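Local coordinates for aminotransferase, class V family protein (Trichomonas vaginalis, PDB 5F8V) that probably catalyses the pyridoxal-phosphate-dependent transfer of an amino group between O-phospho-L-serine and 2-oxoglutarate in the biosynthesis of L-serine, at residues Phe151-Asn156 with Ile162-Phe167; Thr329-Leu334 with Val362-Glu367. All coordinates share one frame; numbering follows the deposited sequence.

Interaction 1 of 2, residues Phe151-Asn156 with Ile162-Phe167; sequences FYYCDN and IEFQQF
The carbonyl oxygen of Asp155 is held twice from the other segment: Phe164 N donates to Asp155 O over 3.1 Å in a nearly straight bond (165°), and Glu163 CA adds a CA-H...O contact to the same oxygen at 3.3 Å. One residue on, Asn156 and Glu163 form an antiparallel, non-hydrogen-bonded pair whose side chains share a face, with Asn156 OD1 3.4 Å from Glu163 CB. The polar ends lead elsewhere: Asn156 OD1 bonds to Ser301, and Glu163 makes a salt bridge with Arg302. Asn181 ND2 bonds to both Asp155 OD2 and Glu163 OE2, and with Arg185 salt-bridged to Asp155, the two arginines probably offset the nearby negative charges.

Tyr153 and Phe164 pack as a T-shaped pair, planes 64° apart. With CG of Tyr153 between its backbone N and carbonyl carbon (chi1 86°), the CD2-CE2 edge lies over one face of Phe164, with Tyr153 CD2 3.4 Å from Phe164 CE2. At the far end of the tyrosine ring, Tyr153 OH donates to Asp155 OD1 over 3.0 Å, from above the carboxylate plane, and also touches Phe167 CD1. A water gives a second bond to Asp155 OD1 and a weak one to Phe164 O; another water joins Cys154 O to Ile162 O.

The short 156-157/162-163 pair is a beta hairpin following strand 148-154, at the C-terminal edge of the seven-stranded sheet, the edge on which fold type I enzymes carry their cofactor.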
loop_
_atom_site.group_PDB
_atom_site.type_symbol
_atom_site.label_atom_id
_atom_site.label_comp_id
_atom_site.label_asym_id
_atom_site.label_seq_id
_atom_site.Cartn_x
_atom_site.Cartn_y
_atom_site.Cartn_z
ATOM N N PHE A 151 2.118 5.291 -25.761
ATOM C CA PHE A 151 0.899 6.077 -25.871
ATOM C C PHE A 151 0.099 5.788 -24.600
ATOM O O PHE A 151 -0.405 4.678 -24.422
ATOM C CB PHE A 151 0.107 5.665 -27.113
ATOM C CG PHE A 151 -1.152 6.456 -27.330
ATOM C CD1 PHE A 151 -1.161 7.552 -28.189
ATOM C CD2 PHE A 151 -2.337 6.098 -26.688
ATOM C CE1 PHE A 151 -2.326 8.273 -28.402
ATOM C CE2 PHE A 151 -3.497 6.816 -26.888
ATOM C CZ PHE A 151 -3.495 7.909 -27.750
ATOM N N TYR A 152 0.016 6.775 -23.714
ATOM C CA TYR A 152 -0.666 6.619 -22.430
ATOM C C TYR A 152 -2.092 7.130 -22.531
ATOM O O TYR A 152 -2.327 8.194 -23.107
ATOM C CB TYR A 152 0.077 7.378 -21.330
ATOM C CG TYR A 152 -0.553 7.231 -19.962
ATOM C CD1 TYR A 152 -1.700 7.956 -19.609
ATOM C CD2 TYR A 152 -0.010 6.362 -19.015
ATOM C CE1 TYR A 152 -2.287 7.808 -18.368
ATOM C CE2 TYR A 152 -0.587 6.221 -17.765
ATOM C CZ TYR A 152 -1.718 6.948 -17.452
ATOM O OH TYR A 152 -2.288 6.807 -16.227
ATOM N N TYR A 153 -3.036 6.385 -21.955
ATOM C CA TYR A 153 -4.431 6.844 -21.856
ATOM C C TYR A 153 -5.217 6.141 -20.765
ATOM O O TYR A 153 -4.815 5.091 -20.276
ATOM C CB TYR A 153 -5.161 6.698 -23.193
ATOM C CG TYR A 153 -5.781 5.342 -23.475
ATOM C CD1 TYR A 153 -5.005 4.271 -23.906
ATOM C CD2 TYR A 153 -7.155 5.145 -23.347
ATOM C CE1 TYR A 153 -5.577 3.028 -24.183
ATOM C CE2 TYR A 153 -7.730 3.918 -23.630
ATOM C CZ TYR A 153 -6.932 2.857 -24.048
ATOM O OH TYR A 153 -7.522 1.649 -24.327
ATOM N N CYS A 154 -6.349 6.738 -20.417
ATOM C CA CYS A 154 -7.246 6.219 -19.389
ATOM C C CYS A 154 -8.451 5.571 -20.055
ATOM O O CYS A 154 -9.230 6.236 -20.751
ATOM C CB CYS A 154 -7.707 7.344 -18.478
ATOM S SG CYS A 154 -8.667 6.758 -17.084
ATOM N N ASP A 155 -8.598 4.270 -19.854
ATOM C CA ASP A 155 -9.670 3.533 -20.514
ATOM C C ASP A 155 -11.052 3.960 -20.017
ATOM O O ASP A 155 -12.000 3.961 -20.792
ATOM C CB ASP A 155 -9.477 2.025 -20.338
ATOM C CG ASP A 155 -10.166 1.226 -21.417
ATOM O OD1 ASP A 155 -9.969 1.531 -22.605
ATOM O OD2 ASP A 155 -10.904 0.289 -21.076
ATOM N N ASN A 156 -11.161 4.327 -18.738
ATOM C CA ASN A 156 -12.425 4.804 -18.172
ATOM C C ASN A 156 -12.224 6.005 -17.243
ATOM O O ASN A 156 -11.658 5.869 -16.155
ATOM C CB ASN A 156 -13.148 3.665 -17.438
ATOM C CG ASN A 156 -14.496 4.097 -16.893
ATOM O OD1 ASN A 156 -15.446 4.313 -17.647
ATOM N ND2 ASN A 156 -14.567 4.292 -15.585
ATOM N N ILE A 162 -16.451 8.956 -19.363
ATOM C CA ILE A 162 -16.017 8.703 -20.755
ATOM C C ILE A 162 -15.194 7.402 -20.796
ATOM O O ILE A 162 -14.164 7.317 -20.145
ATOM C CB ILE A 162 -15.186 9.882 -21.303
ATOM C CG1 ILE A 162 -16.045 11.160 -21.287
ATOM C CG2 ILE A 162 -14.696 9.603 -22.729
ATOM C CD1 ILE A 162 -15.371 12.405 -21.819
ATOM N N GLU A 163 -15.663 6.411 -21.552
ATOM C CA GLU A 163 -15.035 5.089 -21.638
ATOM C C GLU A 163 -14.810 4.711 -23.088
ATOM O O GLU A 163 -15.658 4.961 -23.940
ATOM C CB GLU A 163 -15.913 4.015 -20.975
ATOM C CG GLU A 163 -15.238 2.653 -20.784
ATOM C CD GLU A 163 -16.071 1.670 -19.969
ATOM O OE1 GLU A 163 -17.306 1.621 -20.145
ATOM O OE2 GLU A 163 -15.493 0.935 -19.139
ATOM N N PHE A 164 -13.666 4.093 -23.357
ATOM C CA PHE A 164 -13.345 3.599 -24.685
ATOM C C PHE A 164 -14.020 2.265 -24.866
ATOM O O PHE A 164 -13.967 1.431 -23.964
ATOM C CB PHE A 164 -11.839 3.404 -24.844
ATOM C CG PHE A 164 -11.079 4.674 -25.025
ATOM C CD1 PHE A 164 -10.578 5.027 -26.279
ATOM C CD2 PHE A 164 -10.844 5.516 -23.948
ATOM C CE1 PHE A 164 -9.868 6.202 -26.450
ATOM C CE2 PHE A 164 -10.132 6.689 -24.112
ATOM C CZ PHE A 164 -9.632 7.028 -25.363
ATOM N N GLN A 165 -14.637 2.050 -26.023
ATOM C CA GLN A 165 -15.225 0.743 -26.343
ATOM C C GLN A 165 -14.169 -0.269 -26.821
ATOM O O GLN A 165 -14.316 -1.468 -26.588
ATOM C CB GLN A 165 -16.347 0.892 -27.376
ATOM C CG GLN A 165 -17.489 1.764 -26.873
ATOM C CD GLN A 165 -18.750 1.656 -27.713
ATOM O OE1 GLN A 165 -18.688 1.542 -28.939
ATOM N NE2 GLN A 165 -19.910 1.699 -27.054
ATOM N N GLN A 166 -13.121 0.224 -27.483
ATOM C CA GLN A 166 -11.997 -0.601 -27.947
ATOM C C GLN A 166 -10.690 0.175 -27.798
ATOM O O GLN A 166 -10.715 1.399 -27.681
ATOM C CB GLN A 166 -12.215 -1.019 -29.408
ATOM C CG GLN A 166 -12.142 0.123 -30.415
ATOM C CD GLN A 166 -12.926 -0.147 -31.689
ATOM O OE1 GLN A 166 -12.350 -0.317 -32.766
ATOM N NE2 GLN A 166 -14.250 -0.179 -31.571
ATOM N N PHE A 167 -9.555 -0.525 -27.794
ATOM C CA PHE A 167 -8.250 0.142 -27.667
ATOM C C PHE A 167 -7.995 1.046 -28.882
ATOM O O PHE A 167 -8.403 0.705 -29.989
ATOM C CB PHE A 167 -7.094 -0.865 -27.559
ATOM C CG PHE A 167 -7.089 -1.705 -26.296
ATOM C CD1 PHE A 167 -7.928 -1.439 -25.203
ATOM C CD2 PHE A 167 -6.196 -2.767 -26.194
ATOM C CE1 PHE A 167 -7.884 -2.230 -24.072
ATOM C CE2 PHE A 167 -6.146 -3.553 -25.055
ATOM C CZ PHE A 167 -6.991 -3.287 -23.996
HETATM O O HOH W 1 -11.466 7.946 -21.152
HETATM O O HOH W 2 -11.194 -0.097 -24.484
#

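Interaction 2 of 2, residues Thr329-Leu334 with Val362-Glu367; sequences TQRKLL and VQAMKE
Between the turn that follows helix 318-329 and helix 355-367, the backbones come nearest at Arg331 and Ala364, whose CA atoms are 8.1 Å apart. The turn is a type I beta turn from Thr329 to Lys332 and forms part of a Schellman motif: Lys332, with positive phi, is the C-prime residue, Lys332 N bonds to Thr329 O over 3.0 Å, and Leu333 N returns to Cys328 O.

From this turn Arg331 reaches across to Glu367 with its chain extended from CG to NE. Both terminal nitrogens converge on a single carboxylate oxygen: Arg331 NH1 is 2.8 Å from Glu367 OE1, and Arg331 NH2, at the same 2.8 Å from Glu367 OE1, makes the weaker bond. Because one oxygen is shared, the bonds are bent (130° at the hydrogen), and the guanidinium and carboxylate planes stand 52° apart rather than sharing a plane as in a side-by-side two-oxygen pair. Glu367 OE2 has a weak bond from Gln363 NE2, one helical turn earlier. Glu367 is the last residue of its helix, and the arginine probably offsets its charge.

Beneath the salt bridge the contact is apolar. Ala364 presents its CA over one face of the guanidinium, 4.0 Å from Arg331 NH1, while its methyl carbon CB meets Leu333 CD1 at 3.6 Å and Arg331 CD at 4.0 Å.

Leu333 starts the short strand 333-334, which runs parallel to strand 7-8, and Leu334 next to it packs on Met36 of the second subunit. On helix 355-367, Met365 rests against Phe324 of helix 318-329 and against Ala284 and Ile285 of helix 267-286.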
loop_
_atom_site.group_PDB
_atom_site.type_symbol
_atom_site.label_atom_id
_atom_site.label_comp_id
_atom_site.label_asym_id
_atom_site.label_seq_id
_atom_site.Cartn_x
_atom_site.Cartn_y
_atom_site.Cartn_z
ATOM N N THR A 329 -29.915 10.230 -0.259
ATOM C CA THR A 329 -29.336 9.832 1.038
ATOM C C THR A 329 -30.404 9.403 2.058
ATOM O O THR A 329 -30.189 8.460 2.815
ATOM C CB THR A 329 -28.501 10.970 1.678
ATOM O OG1 THR A 329 -27.541 11.456 0.746
ATOM C CG2 THR A 329 -27.767 10.501 2.932
ATOM N N GLN A 330 -31.543 10.103 2.079
ATOM C CA GLN A 330 -32.642 9.751 2.989
ATOM C C GLN A 330 -33.348 8.437 2.595
ATOM O O GLN A 330 -34.109 7.895 3.387
ATOM C CB GLN A 330 -33.627 10.933 3.180
ATOM C CG GLN A 330 -34.518 11.274 2.000
ATOM C CD GLN A 330 -35.331 12.547 2.192
ATOM O OE1 GLN A 330 -36.549 12.502 2.164
ATOM N NE2 GLN A 330 -34.659 13.683 2.373
ATOM N N ARG A 331 -33.088 7.936 1.380
ATOM C CA ARG A 331 -33.467 6.575 0.955
ATOM C C ARG A 331 -32.296 5.565 0.984
ATOM O O ARG A 331 -32.357 4.519 0.331
ATOM C CB ARG A 331 -34.040 6.630 -0.467
ATOM C CG ARG A 331 -35.263 7.514 -0.626
ATOM C CD ARG A 331 -35.544 7.814 -2.085
ATOM N NE ARG A 331 -36.922 8.272 -2.273
ATOM C CZ ARG A 331 -37.903 7.612 -2.899
ATOM N NH1 ARG A 331 -37.711 6.410 -3.465
ATOM N NH2 ARG A 331 -39.112 8.172 -2.971
ATOM N N LYS A 332 -31.232 5.874 1.726
ATOM C CA LYS A 332 -30.025 5.035 1.796
ATOM C C LYS A 332 -29.329 4.759 0.432
ATOM O O LYS A 332 -28.663 3.732 0.252
ATOM C CB LYS A 332 -30.312 3.731 2.572
ATOM C CG LYS A 332 -30.368 3.909 4.087
ATOM C CD LYS A 332 -30.326 2.577 4.836
ATOM C CE LYS A 332 -28.938 1.928 4.844
ATOM N NZ LYS A 332 -27.929 2.592 5.729
ATOM N N LEU A 333 -29.486 5.693 -0.506
ATOM C CA LEU A 333 -28.748 5.688 -1.766
ATOM C C LEU A 333 -27.588 6.646 -1.513
ATOM O O LEU A 333 -27.770 7.856 -1.530
ATOM C CB LEU A 333 -29.630 6.164 -2.923
ATOM C CG LEU A 333 -30.857 5.309 -3.258
ATOM C CD1 LEU A 333 -31.906 6.129 -3.986
ATOM C CD2 LEU A 333 -30.463 4.089 -4.076
ATOM N N LEU A 334 -26.413 6.092 -1.227
ATOM C CA LEU A 334 -25.298 6.868 -0.683
ATOM C C LEU A 334 -24.234 7.222 -1.721
ATOM O O LEU A 334 -23.918 6.420 -2.602
ATOM C CB LEU A 334 -24.645 6.097 0.468
ATOM C CG LEU A 334 -25.561 5.768 1.665
ATOM C CD1 LEU A 334 -24.782 5.001 2.722
ATOM C CD2 LEU A 334 -26.171 7.024 2.263
ATOM N N VAL A 362 -33.164 4.187 -9.776
ATOM C CA VAL A 362 -34.108 4.493 -10.863
ATOM C C VAL A 362 -35.470 4.940 -10.315
ATOM O O VAL A 362 -36.081 5.875 -10.851
ATOM C CB VAL A 362 -34.272 3.281 -11.817
ATOM C CG1 VAL A 362 -35.442 3.458 -12.784
ATOM C CG2 VAL A 362 -32.980 3.031 -12.593
ATOM N N GLN A 363 -35.935 4.273 -9.259
ATOM C CA GLN A 363 -37.178 4.667 -8.589
ATOM C C GLN A 363 -37.078 6.058 -7.963
ATOM O O GLN A 363 -38.001 6.864 -8.105
ATOM C CB GLN A 363 -37.603 3.642 -7.526
ATOM C CG GLN A 363 -38.166 2.342 -8.085
ATOM C CD GLN A 363 -39.295 2.557 -9.085
ATOM O OE1 GLN A 363 -39.151 2.262 -10.277
ATOM N NE2 GLN A 363 -40.395 3.124 -8.618
ATOM N N ALA A 364 -35.965 6.341 -7.289
ATOM C CA ALA A 364 -35.749 7.660 -6.699
ATOM C C ALA A 364 -35.785 8.752 -7.767
ATOM O O ALA A 364 -36.440 9.783 -7.591
ATOM C CB ALA A 364 -34.438 7.701 -5.930
ATOM N N MET A 365 -35.117 8.498 -8.890
ATOM C CA MET A 365 -35.053 9.461 -9.985
ATOM C C MET A 365 -36.429 9.700 -10.611
ATOM O O MET A 365 -36.747 10.830 -10.980
ATOM C CB MET A 365 -34.032 9.006 -11.042
ATOM C CG MET A 365 -32.598 9.042 -10.534
ATOM S SD MET A 365 -31.381 8.239 -11.604
ATOM C CE MET A 365 -31.543 9.258 -13.070
ATOM N N LYS A 366 -37.235 8.642 -10.709
ATOM C CA LYS A 366 -38.600 8.729 -11.238
ATOM C C LYS A 366 -39.535 9.472 -10.275
ATOM O O LYS A 366 -40.419 10.194 -10.715
ATOM C CB LYS A 366 -39.151 7.323 -11.518
ATOM C CG LYS A 366 -40.485 7.256 -12.250
ATOM C CD LYS A 366 -40.332 7.560 -13.734
ATOM C CE LYS A 366 -41.690 7.602 -14.428
ATOM N NZ LYS A 366 -41.570 8.030 -15.850
ATOM N N GLU A 367 -39.331 9.297 -8.972
ATOM C CA GLU A 367 -40.201 9.908 -7.951
ATOM C C GLU A 367 -39.801 11.325 -7.529
ATOM O O GLU A 367 -40.592 12.017 -6.893
ATOM C CB GLU A 367 -40.277 8.993 -6.726
ATOM C CG GLU A 367 -41.110 7.742 -6.985
ATOM C CD GLU A 367 -40.755 6.555 -6.104
ATOM O OE1 GLU A 367 -39.869 6.663 -5.226
ATOM O OE2 GLU A 367 -41.383 5.489 -6.296
#

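Overall arrangement
Interaction 1 closes in the chain before interaction 2 opens, and the two share no helix or strand; their centres lie 31 Å apart and their nearest atoms about 16 Å. The first is deeply buried, 11 Å from the centre of the chain, while the second lies 26 Å out and is only partly covered. Their chemistry follows: 151-156 with 162-167 joins a backbone hydrogen bond, an edge-to-face ring pair, waters and carboxylates paired with several internal partners, whereas 329-334 with 362-367 has a small apolar patch under a peripheral salt bridge. One ties a central-sheet strand to the hairpin after it; the other sets a helix-ending turn and short strand against helix 355-367, beside the subunit interface.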